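PDB 1IV3: 2-C-methyl-D-erythritol 2,4-cyclodiphosphate synthase from Thermus thermophilus, which catalyses the ring closure of CDP-methylerythritol 2-phosphate to methylerythritol cyclodiphosphate with release of CMP, a step of non-mevalonate isoprenoid synthesis. Local coordinates for residues D8-E13 and A40-T45; L59-P62 and R67-G70; R72-L77 and S117-L122. The protein carries 3 engineered substitutions. All coordinates share one frame; numbering follows the deposited sequence.

Interaction 1: residues D8-E13 and A40-T45. Engineered in segment 40-45: M41 (natural residue Leu). With MG (magnesium ion), chain G.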
loop_
_atom_site.group_PDB
_atom_site.type_symbol
_atom_site.label_atom_id
_atom_site.label_comp_id
_atom_site.label_asym_id
_atom_site.label_seq_id
_atom_site.Cartn_x
_atom_site.Cartn_y
_atom_site.Cartn_z
ATOM N N ASP A 8 7.027 0.086 -6.363
ATOM C CA ASP A 8 7.970 0.646 -7.328
ATOM C C ASP A 8 7.308 1.815 -8.050
ATOM O O ASP A 8 6.088 1.860 -8.241
ATOM C CB ASP A 8 8.418 -0.371 -8.369
ATOM C CG ASP A 8 9.645 0.113 -9.138
ATOM O OD1 ASP A 8 10.369 0.979 -8.606
ATOM O OD2 ASP A 8 9.754 -0.304 -10.308
ATOM N N SER A 9 8.150 2.747 -8.464
ATOM C CA SER A 9 7.677 3.841 -9.317
ATOM C C SER A 9 8.766 4.214 -10.318
ATOM O O SER A 9 9.944 4.017 -10.028
ATOM C CB SER A 9 7.261 5.040 -8.467
ATOM O OG SER A 9 8.402 5.697 -7.933
ATOM N N HIS A 10 8.350 4.729 -11.470
ATOM C CA HIS A 10 9.280 5.264 -12.446
ATOM C C HIS A 10 8.692 6.500 -13.122
ATOM O O HIS A 10 7.493 6.560 -13.378
ATOM C CB HIS A 10 9.652 4.278 -13.559
ATOM C CG HIS A 10 10.498 3.176 -12.989
ATOM N ND1 HIS A 10 11.876 3.227 -12.960
ATOM C CD2 HIS A 10 10.143 2.003 -12.403
ATOM C CE1 HIS A 10 12.337 2.121 -12.391
ATOM N NE2 HIS A 10 11.304 1.363 -12.043
ATOM N N ARG A 11 9.617 7.419 -13.382
ATOM C CA ARG A 11 9.297 8.590 -14.179
ATOM C C ARG A 11 8.954 8.066 -15.571
ATOM O O ARG A 11 9.600 7.170 -16.111
ATOM C CB ARG A 11 10.464 9.551 -14.215
ATOM C CG ARG A 11 10.207 10.993 -14.579
ATOM C CD ARG A 11 11.315 11.883 -14.000
ATOM N NE ARG A 11 10.848 12.572 -12.799
ATOM C CZ ARG A 11 9.810 13.403 -12.753
ATOM N NH1 ARG A 11 9.102 13.676 -13.842
ATOM N NH2 ARG A 11 9.470 13.974 -11.601
ATOM N N LEU A 12 7.918 8.683 -16.128
ATOM C CA LEU A 12 7.556 8.271 -17.487
ATOM C C LEU A 12 8.017 9.323 -18.487
ATOM O O LEU A 12 7.853 10.523 -18.274
ATOM C CB LEU A 12 6.049 8.049 -17.550
ATOM C CG LEU A 12 5.514 6.792 -16.871
ATOM C CD1 LEU A 12 4.003 6.902 -16.737
ATOM C CD2 LEU A 12 5.915 5.537 -17.651
ATOM N N GLU A 13 8.607 8.893 -19.605
ATOM C CA GLU A 13 8.962 9.935 -20.577
ATOM C C GLU A 13 8.504 9.568 -21.982
ATOM O O GLU A 13 8.432 8.404 -22.376
ATOM C CB GLU A 13 10.467 10.194 -20.529
ATOM C CG GLU A 13 10.814 11.646 -20.212
ATOM C CD GLU A 13 11.620 11.783 -18.933
ATOM O OE1 GLU A 13 12.265 10.781 -18.549
ATOM O OE2 GLU A 13 11.594 12.877 -18.331
ATOM N N ALA A 40 5.593 -3.191 -12.210
ATOM C CA ALA A 40 4.877 -4.383 -11.767
ATOM C C ALA A 40 5.877 -5.458 -11.347
ATOM O O ALA A 40 5.854 -5.985 -10.244
ATOM C CB ALA A 40 3.991 -4.964 -12.867
ATOM N N MET A 41 6.785 -5.769 -12.282
ATOM C CA MET A 41 7.804 -6.762 -11.969
ATOM C C MET A 41 8.605 -6.334 -10.743
ATOM O O MET A 41 8.888 -7.146 -9.859
ATOM C CB MET A 41 8.781 -6.975 -13.125
ATOM C CG MET A 41 8.285 -7.755 -14.322
ATOM S SD MET A 41 8.032 -9.528 -14.074
ATOM C CE MET A 41 6.297 -9.606 -13.854
ATOM N N HIS A 42 9.004 -5.063 -10.653
ATOM C CA HIS A 42 9.853 -4.671 -9.524
ATOM C C HIS A 42 9.129 -4.770 -8.183
ATOM O O HIS A 42 9.701 -5.276 -7.217
ATOM C CB HIS A 42 10.361 -3.242 -9.699
ATOM C CG HIS A 42 11.360 -3.160 -10.803
ATOM N ND1 HIS A 42 11.955 -1.998 -11.211
ATOM C CD2 HIS A 42 11.868 -4.154 -11.586
ATOM C CE1 HIS A 42 12.795 -2.252 -12.205
ATOM N NE2 HIS A 42 12.757 -3.554 -12.452
ATOM N N ALA A 43 7.880 -4.316 -8.186
ATOM C CA ALA A 43 7.137 -4.368 -6.914
ATOM C C ALA A 43 6.855 -5.801 -6.482
ATOM O O ALA A 43 6.908 -6.116 -5.292
ATOM C CB ALA A 43 5.837 -3.581 -7.044
ATOM N N LEU A 44 6.546 -6.696 -7.430
ATOM C CA LEU A 44 6.330 -8.107 -7.101
ATOM C C LEU A 44 7.615 -8.728 -6.581
ATOM O O LEU A 44 7.615 -9.524 -5.642
ATOM C CB LEU A 44 5.841 -8.892 -8.338
ATOM C CG LEU A 44 4.400 -8.571 -8.744
ATOM C CD1 LEU A 44 4.061 -9.072 -10.142
ATOM C CD2 LEU A 44 3.446 -9.148 -7.700
ATOM N N THR A 45 8.739 -8.362 -7.205
ATOM C CA THR A 45 10.021 -8.963 -6.800
ATOM C C THR A 45 10.387 -8.528 -5.376
ATOM O O THR A 45 10.772 -9.334 -4.513
ATOM C CB THR A 45 11.138 -8.571 -7.778
ATOM O OG1 THR A 45 10.834 -8.990 -9.119
ATOM C CG2 THR A 45 12.443 -9.284 -7.421
HETATM MG MG MG G . 11.604 -0.123 -10.755
HETATM O O HOH W 1 13.526 0.378 -9.531
#
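D8 meets H42 through a shared magnesium ion. Its CG lies anti to the backbone N (chi1 -166°), and this swings the carboxylate from the strand toward the helix. D8 OD2 binds the magnesium at 1.9 Å. OD1 of the same carboxylate stays at 2.7 Å from the ion, so the grip is lopsided. D8 OD2 also comes within 2.9 Å of H42 ND1, near the plane of that ring. This is a meeting of two ligands on one metal and not a hydrogen bond. OD1 has other partners. It makes a salt bridge with K132 of a neighbouring subunit and takes a weak bond from S9 N. The backbone of D8 also packs on the helix, where D8 N faces the methyl CB of A43.

Two residues on, H10 brings its NE2 to the magnesium at 2.0 Å. H42 uses the other ring nitrogen, ND1, also at 2.0 Å. The two imidazoles meet rim to rim with planes 60° apart, and neither covers the face of the other. H42 NE2, on the far side of the ring, is hydrogen-bonded to S73 OG. With ND1 on the metal and NE2 on S73, the ring is gripped at both nitrogens and has little freedom to turn. Water 1 is a fourth ligand, 2.3 Å from the magnesium, and it donates a weak bond to D8 OD1.

Beyond H10 the strand leaves the helix. The short axes run nearly antiparallel, at 153°, and pass 7.6 Å apart at their closest. An Asp and two His side chains, drawn from strand 3-14 and from helix 39-50, which packs on it, form the divalent metal site of the IspF active centre.

Interaction 2: residues L59-P62 and R67-G70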
loop_
_atom_site.group_PDB
_atom_site.type_symbol
_atom_site.label_atom_id
_atom_site.label_comp_id
_atom_site.label_asym_id
_atom_site.label_seq_id
_atom_site.Cartn_x
_atom_site.Cartn_y
_atom_site.Cartn_z
ATOM N N LEU A 59 19.455 -4.129 -3.496
ATOM C CA LEU A 59 20.515 -4.898 -2.870
ATOM C C LEU A 59 20.947 -6.072 -3.748
ATOM O O LEU A 59 22.144 -6.282 -3.952
ATOM C CB LEU A 59 20.084 -5.447 -1.505
ATOM C CG LEU A 59 21.077 -6.438 -0.885
ATOM C CD1 LEU A 59 22.316 -5.702 -0.376
ATOM C CD2 LEU A 59 20.430 -7.236 0.227
ATOM N N LEU A 60 19.964 -6.828 -4.239
ATOM C CA LEU A 60 20.295 -8.106 -4.863
ATOM C C LEU A 60 20.560 -7.978 -6.354
ATOM O O LEU A 60 21.271 -8.811 -6.936
ATOM C CB LEU A 60 19.177 -9.106 -4.609
ATOM C CG LEU A 60 18.794 -9.514 -3.199
ATOM C CD1 LEU A 60 17.913 -10.762 -3.274
ATOM C CD2 LEU A 60 19.990 -9.781 -2.311
ATOM N N PHE A 61 20.021 -6.930 -6.983
ATOM C CA PHE A 61 20.156 -6.828 -8.430
ATOM C C PHE A 61 20.701 -5.479 -8.857
ATOM O O PHE A 61 20.086 -4.826 -9.716
ATOM C CB PHE A 61 18.796 -7.101 -9.091
ATOM C CG PHE A 61 18.143 -8.402 -8.657
ATOM C CD1 PHE A 61 18.698 -9.638 -9.000
ATOM C CD2 PHE A 61 16.983 -8.415 -7.903
ATOM C CE1 PHE A 61 18.088 -10.810 -8.587
ATOM C CE2 PHE A 61 16.377 -9.583 -7.494
ATOM C CZ PHE A 61 16.932 -10.809 -7.825
ATOM N N PRO A 62 21.825 -5.051 -8.294
ATOM C CA PRO A 62 22.323 -3.705 -8.596
ATOM C C PRO A 62 23.000 -3.709 -9.955
ATOM O O PRO A 62 23.510 -4.745 -10.376
ATOM C CB PRO A 62 23.373 -3.472 -7.506
ATOM C CG PRO A 62 23.960 -4.860 -7.353
ATOM C CD PRO A 62 22.738 -5.747 -7.380
ATOM N N ARG A 67 26.030 -9.749 -13.640
ATOM C CA ARG A 67 25.014 -10.787 -13.819
ATOM C C ARG A 67 23.649 -10.177 -14.107
ATOM O O ARG A 67 22.804 -10.779 -14.767
ATOM C CB ARG A 67 24.832 -11.670 -12.578
ATOM C CG ARG A 67 25.850 -12.775 -12.401
ATOM C CD ARG A 67 25.816 -13.386 -11.016
ATOM N NE ARG A 67 25.624 -12.377 -9.975
ATOM C CZ ARG A 67 25.362 -12.711 -8.712
ATOM N NH1 ARG A 67 25.288 -14.011 -8.446
ATOM N NH2 ARG A 67 25.182 -11.803 -7.758
ATOM N N TRP A 68 23.422 -8.971 -13.578
ATOM C CA TRP A 68 22.062 -8.437 -13.612
ATOM C C TRP A 68 21.909 -7.199 -14.473
ATOM O O TRP A 68 20.795 -6.900 -14.912
ATOM C CB TRP A 68 21.624 -8.100 -12.172
ATOM C CG TRP A 68 21.785 -9.264 -11.241
ATOM C CD1 TRP A 68 22.556 -9.294 -10.114
ATOM C CD2 TRP A 68 21.163 -10.547 -11.350
ATOM N NE1 TRP A 68 22.443 -10.524 -9.524
ATOM C CE2 TRP A 68 21.601 -11.319 -10.257
ATOM C CE3 TRP A 68 20.283 -11.145 -12.260
ATOM C CZ2 TRP A 68 21.187 -12.638 -10.056
ATOM C CZ3 TRP A 68 19.873 -12.449 -12.059
ATOM C CH2 TRP A 68 20.326 -13.197 -10.960
ATOM N N ARG A 69 22.996 -6.468 -14.709
ATOM C CA ARG A 69 22.853 -5.235 -15.501
ATOM C C ARG A 69 22.277 -5.563 -16.874
ATOM O O ARG A 69 22.678 -6.553 -17.490
ATOM C CB ARG A 69 24.191 -4.509 -15.632
ATOM C CG ARG A 69 24.130 -3.313 -16.571
ATOM C CD ARG A 69 25.376 -2.451 -16.553
ATOM N NE ARG A 69 26.553 -3.112 -17.107
ATOM C CZ ARG A 69 27.515 -3.678 -16.388
ATOM N NH1 ARG A 69 27.463 -3.679 -15.058
ATOM N NH2 ARG A 69 28.539 -4.249 -17.008
ATOM N N GLY A 70 21.330 -4.754 -17.364
ATOM C CA GLY A 70 20.809 -5.005 -18.691
ATOM C C GLY A 70 19.815 -6.143 -18.811
ATOM O O GLY A 70 19.227 -6.294 -19.893
HETATM O O HOH W 2 22.025 -11.417 -6.341
#
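The W68 indole is covered on both faces. On one lies F61 CD1, 3.5 Å above the plane and over its centre. On the opposite face sits R67 CB, offset toward the rim. The R67 guanidinium in turn has W68 CE2 over one of its own faces. F61 presents its edge to W68 in a T-shaped (edge-to-face) pair, with planes at 88° and the centroid of its ring 4.9 Å from that of the six-membered ring of W68. One face of the F61 ring carries L60 CB over its centre. With F61 CG beside the backbone N (chi1 -53°) and the ring turned by chi2 (-67°), the CD1-CE1 edge faces the indole.

W68 NE1 is 3.3 Å from L60 O, but the angle is too poor for a hydrogen bond. Water 2 joins them instead. It donates to L60 O at 2.8 Å and accepts a weak bond from W68 NE1. P62 CD lies more loosely by W68 CD1, at 4.5 Å.

F61 and P62 belong to a predicted substrate-binding segment. The contact closes the short loop between helices 57-60 and 73-86. Helix 73-86 backs it: the F61 ring stacks with F76, and W68 rests on V75 and E79. F61 also touches T45 of helix 39-50, while L60 packs on L49 of that helix and on L83 of helix 73-86.

Interaction 3: residues R72-L77 and S117-L122. Engineered in segment 117-122: M120 (natural residue Leu).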
loop_
_atom_site.group_PDB
_atom_site.type_symbol
_atom_site.label_atom_id
_atom_site.label_comp_id
_atom_site.label_asym_id
_atom_site.label_seq_id
_atom_site.Cartn_x
_atom_site.Cartn_y
_atom_site.Cartn_z
ATOM N N ARG A 72 16.260 -8.240 -18.449
ATOM C CA ARG A 72 14.836 -7.988 -18.268
ATOM C C ARG A 72 14.412 -8.181 -16.822
ATOM O O ARG A 72 14.928 -9.055 -16.132
ATOM C CB ARG A 72 13.973 -8.972 -19.053
ATOM C CG ARG A 72 13.999 -8.967 -20.557
ATOM C CD ARG A 72 12.828 -9.849 -21.019
ATOM N NE ARG A 72 12.888 -10.051 -22.457
ATOM C CZ ARG A 72 11.870 -10.499 -23.191
ATOM N NH1 ARG A 72 10.711 -10.786 -22.627
ATOM N NH2 ARG A 72 12.079 -10.632 -24.488
ATOM N N SER A 73 13.449 -7.405 -16.340
ATOM C CA SER A 73 13.022 -7.527 -14.951
ATOM C C SER A 73 12.436 -8.885 -14.581
ATOM O O SER A 73 12.457 -9.313 -13.412
ATOM C CB SER A 73 12.002 -6.403 -14.665
ATOM O OG SER A 73 12.684 -5.151 -14.772
ATOM N N GLU A 74 11.895 -9.625 -15.559
ATOM C CA GLU A 74 11.420 -10.977 -15.262
ATOM C C GLU A 74 12.540 -11.877 -14.740
ATOM O O GLU A 74 12.316 -12.807 -13.964
ATOM C CB GLU A 74 10.799 -11.624 -16.512
ATOM C CG GLU A 74 10.744 -13.150 -16.408
ATOM C CD GLU A 74 10.064 -13.774 -17.614
ATOM O OE1 GLU A 74 9.959 -13.071 -18.645
ATOM O OE2 GLU A 74 9.642 -14.945 -17.504
ATOM N N VAL A 75 13.787 -11.618 -15.136
ATOM C CA VAL A 75 14.901 -12.418 -14.636
ATOM C C VAL A 75 15.115 -12.228 -13.140
ATOM O O VAL A 75 15.491 -13.147 -12.407
ATOM C CB VAL A 75 16.192 -12.032 -15.387
ATOM C CG1 VAL A 75 17.425 -12.556 -14.676
ATOM C CG2 VAL A 75 16.092 -12.549 -16.825
ATOM N N PHE A 76 14.870 -11.010 -12.677
ATOM C CA PHE A 76 14.956 -10.705 -11.259
ATOM C C PHE A 76 13.812 -11.401 -10.531
ATOM O O PHE A 76 14.017 -11.977 -9.470
ATOM C CB PHE A 76 14.877 -9.209 -10.983
ATOM C CG PHE A 76 15.891 -8.432 -11.807
ATOM C CD1 PHE A 76 17.077 -9.034 -12.202
ATOM C CD2 PHE A 76 15.627 -7.116 -12.158
ATOM C CE1 PHE A 76 17.987 -8.325 -12.967
ATOM C CE2 PHE A 76 16.540 -6.405 -12.934
ATOM C CZ PHE A 76 17.722 -7.019 -13.331
ATOM N N LEU A 77 12.613 -11.326 -11.102
ATOM C CA LEU A 77 11.467 -11.938 -10.437
ATOM C C LEU A 77 11.682 -13.434 -10.265
ATOM O O LEU A 77 11.453 -14.016 -9.204
ATOM C CB LEU A 77 10.193 -11.664 -11.248
ATOM C CG LEU A 77 8.971 -12.398 -10.659
ATOM C CD1 LEU A 77 8.281 -11.476 -9.664
ATOM C CD2 LEU A 77 8.072 -12.861 -11.783
ATOM N N SER A 117 0.429 -14.790 -14.537
ATOM C CA SER A 117 0.064 -16.163 -14.206
ATOM C C SER A 117 1.152 -17.150 -14.619
ATOM O O SER A 117 1.498 -18.065 -13.865
ATOM C CB SER A 117 -1.259 -16.507 -14.889
ATOM O OG SER A 117 -1.556 -17.890 -14.859
ATOM N N ARG A 118 1.683 -16.937 -15.825
ATOM C CA ARG A 118 2.719 -17.815 -16.400
ATOM C C ARG A 118 4.026 -17.661 -15.636
ATOM O O ARG A 118 4.688 -18.616 -15.262
ATOM C CB ARG A 118 2.973 -17.497 -17.870
ATOM C CG ARG A 118 3.917 -18.471 -18.579
ATOM C CD ARG A 118 3.842 -18.264 -20.106
ATOM N NE ARG A 118 4.409 -16.932 -20.350
ATOM C CZ ARG A 118 5.712 -16.780 -20.577
ATOM N NH1 ARG A 118 6.500 -17.846 -20.604
ATOM N NH2 ARG A 118 6.157 -15.554 -20.774
ATOM N N LEU A 119 4.390 -16.404 -15.395
ATOM C CA LEU A 119 5.658 -16.111 -14.737
ATOM C C LEU A 119 5.703 -16.602 -13.310
ATOM O O LEU A 119 6.722 -17.096 -12.829
ATOM C CB LEU A 119 5.870 -14.583 -14.777
ATOM C CG LEU A 119 6.648 -14.068 -15.986
ATOM C CD1 LEU A 119 6.010 -14.565 -17.277
ATOM C CD2 LEU A 119 6.736 -12.550 -15.996
ATOM N N MET A 120 4.593 -16.458 -12.576
ATOM C CA MET A 120 4.585 -16.781 -11.155
ATOM C C MET A 120 3.985 -18.158 -10.929
ATOM O O MET A 120 3.907 -18.634 -9.800
ATOM C CB MET A 120 3.835 -15.668 -10.391
ATOM C CG MET A 120 4.735 -14.520 -9.953
ATOM S SD MET A 120 3.902 -13.163 -9.069
ATOM C CE MET A 120 2.585 -12.843 -10.098
ATOM N N ARG A 121 3.570 -18.790 -12.028
ATOM C CA ARG A 121 2.966 -20.112 -12.000
ATOM C C ARG A 121 1.788 -20.135 -11.034
ATOM O O ARG A 121 1.656 -21.025 -10.181
ATOM C CB ARG A 121 4.003 -21.169 -11.599
ATOM C CG ARG A 121 5.181 -21.231 -12.584
ATOM C CD ARG A 121 5.958 -22.525 -12.280
ATOM N NE ARG A 121 6.806 -22.323 -11.106
ATOM C CZ ARG A 121 6.447 -22.489 -9.838
ATOM N NH1 ARG A 121 5.221 -22.865 -9.497
ATOM N NH2 ARG A 121 7.326 -22.272 -8.864
ATOM N N LEU A 122 0.915 -19.131 -11.177
ATOM C CA LEU A 122 -0.255 -19.120 -10.306
ATOM C C LEU A 122 -1.511 -19.188 -11.159
ATOM O O LEU A 122 -1.511 -18.681 -12.281
ATOM C CB LEU A 122 -0.286 -17.835 -9.475
ATOM C CG LEU A 122 0.660 -17.684 -8.292
ATOM C CD1 LEU A 122 0.484 -16.283 -7.689
ATOM C CD2 LEU A 122 0.430 -18.763 -7.249
HETATM O O HOH W 3 8.533 -13.898 -20.855
#
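E74 lays its extended chain across L119 at about a right angle. E74 OE2 is 3.5 Å from L119 CG, and both methyls of the leucine lie along the carboxylate end. The chi1 of E74 is 160°, which sends CG away from its backbone N and over toward helix 109-120. The polar end is held as well. OE2 makes a salt bridge with R78, and OE1 takes a 2.8 Å bond from water 3, which accepts from R118 NH2 at 2.9 Å. The water thus ties the two helices.

Segment 117-122 closes in a Schellman motif. L122 N bonds to S117 O at 2.9 Å, R121 N bonds weakly to R118 O, and R121 has positive phi (54°). S117 OG also reaches L122 O.

Nearer the backbone of L119, L77 CD2 touches both L119 CB, at 4.1 Å, and CG of M120, an engineered methionine, at 4.2 Å. An alanine at L119 would keep the CB that L77 touches, but the E74 chain would probably lose the surface it lies across and be freer to turn. M120 continues inward onto L91 and A94 of strand 91-99. L77 also packs on T45 and L48 of helix 39-50.

In the fold
Helix 39-50 and helix 73-86 join the three contacts. Interaction 1 holds the magnesium. Interaction 3 touches interaction 1 directly, with H42 NE2 and S73 OG 2.8 Å apart. The start of helix 73-86 thus belongs to the second shell of the metal site. The same pair of contacts also packs M41 CE, of an engineered residue, on L119 CD2 at 3.7 Å. Interaction 2 lies farther out, with the F61 side chain about 10 Å from the magnesium. It reaches interaction 1 where F61 CE2 meets T45 CG2 at 3.9 Å. It reaches interaction 3 where W68 CZ3 meets V75 CG1 at 3.6 Å. Interactions 1 and 2 both contain residues of the predicted substrate site.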